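Side-chain contacts in DNA polymerase III, beta subunit (Thermotoga maritima, PDB 1VPK), which probably tethers DNA polymerases and other proteins to DNA as a ring-shaped, head-to-tail dimeric sliding clamp, making replication processive: residues A[268-271]-A[272-275]; A[335-338]-A[339-342]. One frame throughout, in Å; residues are numbered along the deposited sequence.

Interaction 1: A[268-271]-A[272-275]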
# COMPACT_ATOMS: atom_id res chain seq x y z
N VAL A 268 7.36 0.05 -33.37
CA VAL A 268 7.00 -1.19 -32.68
C VAL A 268 8.06 -1.42 -31.64
O VAL A 268 9.25 -1.37 -31.91
CB VAL A 268 6.87 -2.38 -33.66
CG1 VAL A 268 6.58 -3.68 -32.92
CG2 VAL A 268 5.78 -2.09 -34.67
N VAL A 269 7.61 -1.68 -30.42
CA VAL A 269 8.50 -1.73 -29.28
C VAL A 269 7.89 -2.67 -28.23
O VAL A 269 6.68 -2.74 -28.11
CB VAL A 269 8.76 -0.31 -28.71
CG1 VAL A 269 7.50 0.33 -28.19
CG2 VAL A 269 9.84 -0.31 -27.62
N SER A 270 8.76 -3.38 -27.50
CA SER A 270 8.35 -4.27 -26.41
C SER A 270 7.63 -3.46 -25.31
O SER A 270 8.06 -2.39 -24.93
CB SER A 270 9.57 -5.03 -25.84
OG SER A 270 9.34 -5.34 -24.49
N ARG A 271 6.48 -3.96 -24.85
CA ARG A 271 5.76 -3.30 -23.76
C ARG A 271 6.59 -3.26 -22.44
O ARG A 271 6.67 -2.23 -21.79
CB ARG A 271 4.43 -4.02 -23.53
CG ARG A 271 3.46 -3.32 -22.58
CD ARG A 271 2.14 -4.03 -22.58
NE ARG A 271 2.27 -5.36 -22.00
CZ ARG A 271 2.11 -5.66 -20.72
NH1 ARG A 271 1.76 -4.74 -19.82
NH2 ARG A 271 2.27 -6.93 -20.34
N LYS A 272 7.18 -4.39 -22.06
CA LYS A 272 8.12 -4.45 -20.93
C LYS A 272 9.31 -3.49 -21.09
O LYS A 272 9.64 -2.79 -20.15
CB LYS A 272 8.66 -5.87 -20.79
CG LYS A 272 9.65 -6.13 -19.66
CD LYS A 272 10.20 -7.53 -19.75
CE LYS A 272 10.97 -7.92 -18.50
NZ LYS A 272 10.08 -8.09 -17.30
N GLU A 273 9.91 -3.47 -22.27
CA GLU A 273 11.08 -2.60 -22.63
C GLU A 273 10.80 -1.11 -22.47
O GLU A 273 11.53 -0.37 -21.80
CB GLU A 273 11.48 -2.92 -24.11
CG GLU A 273 12.42 -1.97 -24.85
CD GLU A 273 12.77 -2.40 -26.33
OE1 GLU A 273 11.97 -3.07 -27.09
OE2 GLU A 273 13.88 -1.97 -26.75
N LEU A 274 9.69 -0.67 -23.02
CA LEU A 274 9.27 0.71 -22.85
C LEU A 274 8.85 1.04 -21.43
O LEU A 274 9.15 2.14 -20.95
CB LEU A 274 8.14 0.99 -23.80
CG LEU A 274 7.64 2.44 -23.84
CD1 LEU A 274 8.74 3.39 -24.21
CD2 LEU A 274 6.49 2.53 -24.83
N ARG A 275 8.10 0.16 -20.78
CA ARG A 275 7.73 0.36 -19.35
C ARG A 275 8.97 0.55 -18.49
O ARG A 275 9.03 1.45 -17.65
CB ARG A 275 6.90 -0.83 -18.86
CG ARG A 275 6.41 -0.79 -17.40
CD ARG A 275 6.33 -2.23 -16.73
NE ARG A 275 5.68 -3.21 -17.63
CZ ARG A 275 5.91 -4.53 -17.69
NH1 ARG A 275 6.78 -5.11 -16.87
NH2 ARG A 275 5.26 -5.26 -18.60
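S270, the last residue of strand 265-270, accepts through its carbonyl O the amide N of L274 at 3.0 Å, and R271 O takes R275 N in the same i to i+4 way. These two bonds form the opening turn of helix 271-285, into which the strand runs without an intervening loop. S270 is the N-cap. Its hydroxyl reaches forward over the first turn because OG stands anti to the backbone N (chi1 152°), and there it accepts E273 N at 3.0 Å in a nearly straight bond of 165°. The return bond is longer: E273 OE1 receives S270 N at 3.3 Å, met on the anti side of the carboxylate and somewhat out of its plane. Serine suits the cap because its short hydroxyl can take a first-turn amide for which the helix offers no carbonyl of its own; glutamate has the reach to come back to the N-cap, and its negative charge probably also favours the positive end of the helix dipole. The carboxylate lies against V269, whose CG2 is 3.5 Å from E273 OE1. With an alanine here in place of E273, S270 N would probably lose this acceptor and V269 CG2 its covering carboxylate. On the buried side, V269 CG1 meets L274 CD2 at 4.1 Å, branched aliphatic groups that continue the apolar layer from strand to helix. R271 and R275 bring their guanidinium groups together, R275 NH2 lying over one face of R271 with the planes 51° apart; L339 O and T344 O accept from R271 and probably ease the closeness of the like charges. Reciprocal bonding between S270 and E273 is the capping box, here starting a helix of the clamp's C-terminal domain.

Interaction 2: A[335-338]-A[339-342]; sequences IEDV and LKHI
I335 and L339 meet one helical turn apart, I335 O accepting L339 N at 3.3 Å in its carbonyl plane while I335 CG2 lies 4.4 Å from L339 CD1. Both are aliphatic because this side of helix 332-341 faces L278 of helix 271-285. E336 O next takes K340 N at 3.2 Å. The E336 chain folds at chi2 (61°), which carries its carboxylate across the lysine stem, with OE2 3.8 Å from K340 CG; the lysine's charged end goes to the next residue instead. D337 lies alongside K340, both pointing the same way, and OD1 receives NZ at 2.8 Å nearly along the carboxylate C-O axis, a salt bridge at spacing i to i+3. The other oxygen, OD2, is engaged by R187, so the aspartate sits between two cations that probably stabilise its negative form. Its carbonyl is used as well: H341 ND1 donates to D337 O at 2.8 Å, almost in the plane of the imidazole, which fixes the ring's rotation and places the proton on ND1, while F155 stacks on the ring. V338 O takes two amides, H341 N at 2.9 Å from above the carbonyl plane and I342 N in a weak, bent bond. V338 CG1 meanwhile meets I342 CD1 at 3.9 Å, side by side over I360 and Y370. Such i+3 and i+4 pairing, with one face apolar and the other charged, characterises an amphipathic helix nearing its C-terminal end, here one packed on strands 358-362 and 368-372 of a sheet that runs on into the central domain.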
# COMPACT_ATOMS: atom_id res chain seq x y z
N ILE A 335 1.73 7.56 -20.56
CA ILE A 335 2.15 6.49 -21.45
C ILE A 335 2.19 5.24 -20.63
O ILE A 335 1.74 4.18 -21.08
CB ILE A 335 3.58 6.70 -22.05
CG1 ILE A 335 3.74 8.04 -22.78
CG2 ILE A 335 3.96 5.52 -23.00
CD1 ILE A 335 2.87 8.19 -23.95
N GLU A 336 2.78 5.33 -19.43
CA GLU A 336 2.82 4.20 -18.55
C GLU A 336 1.43 3.62 -18.20
O GLU A 336 1.26 2.43 -18.16
CB GLU A 336 3.60 4.55 -17.27
CG GLU A 336 3.69 3.39 -16.28
CD GLU A 336 4.40 2.18 -16.87
OE1 GLU A 336 5.67 2.25 -17.06
OE2 GLU A 336 3.70 1.16 -17.15
N ASP A 337 0.45 4.47 -17.91
CA ASP A 337 -0.94 4.01 -17.68
C ASP A 337 -1.47 3.12 -18.78
O ASP A 337 -2.04 2.10 -18.52
CB ASP A 337 -1.86 5.22 -17.59
CG ASP A 337 -1.77 5.95 -16.28
OD1 ASP A 337 -1.26 5.40 -15.28
OD2 ASP A 337 -2.27 7.09 -16.22
N VAL A 338 -1.27 3.52 -20.04
CA VAL A 338 -1.66 2.70 -21.20
C VAL A 338 -1.03 1.30 -21.18
O VAL A 338 -1.71 0.28 -21.34
CB VAL A 338 -1.30 3.46 -22.53
CG1 VAL A 338 -1.41 2.60 -23.68
CG2 VAL A 338 -2.20 4.72 -22.76
N LEU A 339 0.28 1.23 -20.93
CA LEU A 339 1.01 -0.02 -21.02
C LEU A 339 0.56 -1.02 -20.01
O LEU A 339 0.46 -2.18 -20.31
CB LEU A 339 2.54 0.20 -20.87
CG LEU A 339 3.11 1.20 -21.86
CD1 LEU A 339 4.62 1.41 -21.62
CD2 LEU A 339 2.77 0.78 -23.31
N LYS A 340 0.24 -0.54 -18.81
CA LYS A 340 -0.38 -1.35 -17.78
C LYS A 340 -1.61 -2.08 -18.27
O LYS A 340 -1.92 -3.16 -17.77
CB LYS A 340 -0.83 -0.47 -16.59
CG LYS A 340 0.29 0.27 -15.86
CD LYS A 340 -0.26 1.22 -14.77
CE LYS A 340 0.88 2.10 -14.12
NZ LYS A 340 0.45 3.55 -13.96
N HIS A 341 -2.37 -1.48 -19.19
CA HIS A 341 -3.62 -2.07 -19.62
C HIS A 341 -3.58 -2.86 -20.90
O HIS A 341 -4.59 -3.40 -21.33
CB HIS A 341 -4.65 -0.96 -19.74
CG HIS A 341 -5.01 -0.37 -18.43
ND1 HIS A 341 -4.32 0.69 -17.88
CD2 HIS A 341 -5.90 -0.77 -17.50
CE1 HIS A 341 -4.81 0.95 -16.68
NE2 HIS A 341 -5.78 0.10 -16.44
N ILE A 342 -2.42 -2.89 -21.55
CA ILE A 342 -2.21 -3.71 -22.73
C ILE A 342 -1.61 -5.03 -22.31
O ILE A 342 -0.73 -5.09 -21.45
CB ILE A 342 -1.33 -2.99 -23.74
CG1 ILE A 342 -2.10 -1.79 -24.32
CG2 ILE A 342 -0.84 -3.93 -24.85
CD1 ILE A 342 -1.32 -0.92 -25.25

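Along the chain, strand 265-270 turns straight into helix 271-285 at interaction 1, and some sixty residues later helix 332-341 runs towards its end at interaction 2. Each closes just a local turn, and they follow in series without nesting or crossing. In space their centres are about 10 Å apart and they touch: the hydrogen bond from R271 to L339 O ties the first turn of one helix to the last part of the other, while R275 CG packs against E336 OE1. Together they join the two helices of the C-terminal clamp domain, residues 268-275 against strand 346-351, residues 335-342 against strands 358-362 and 368-372.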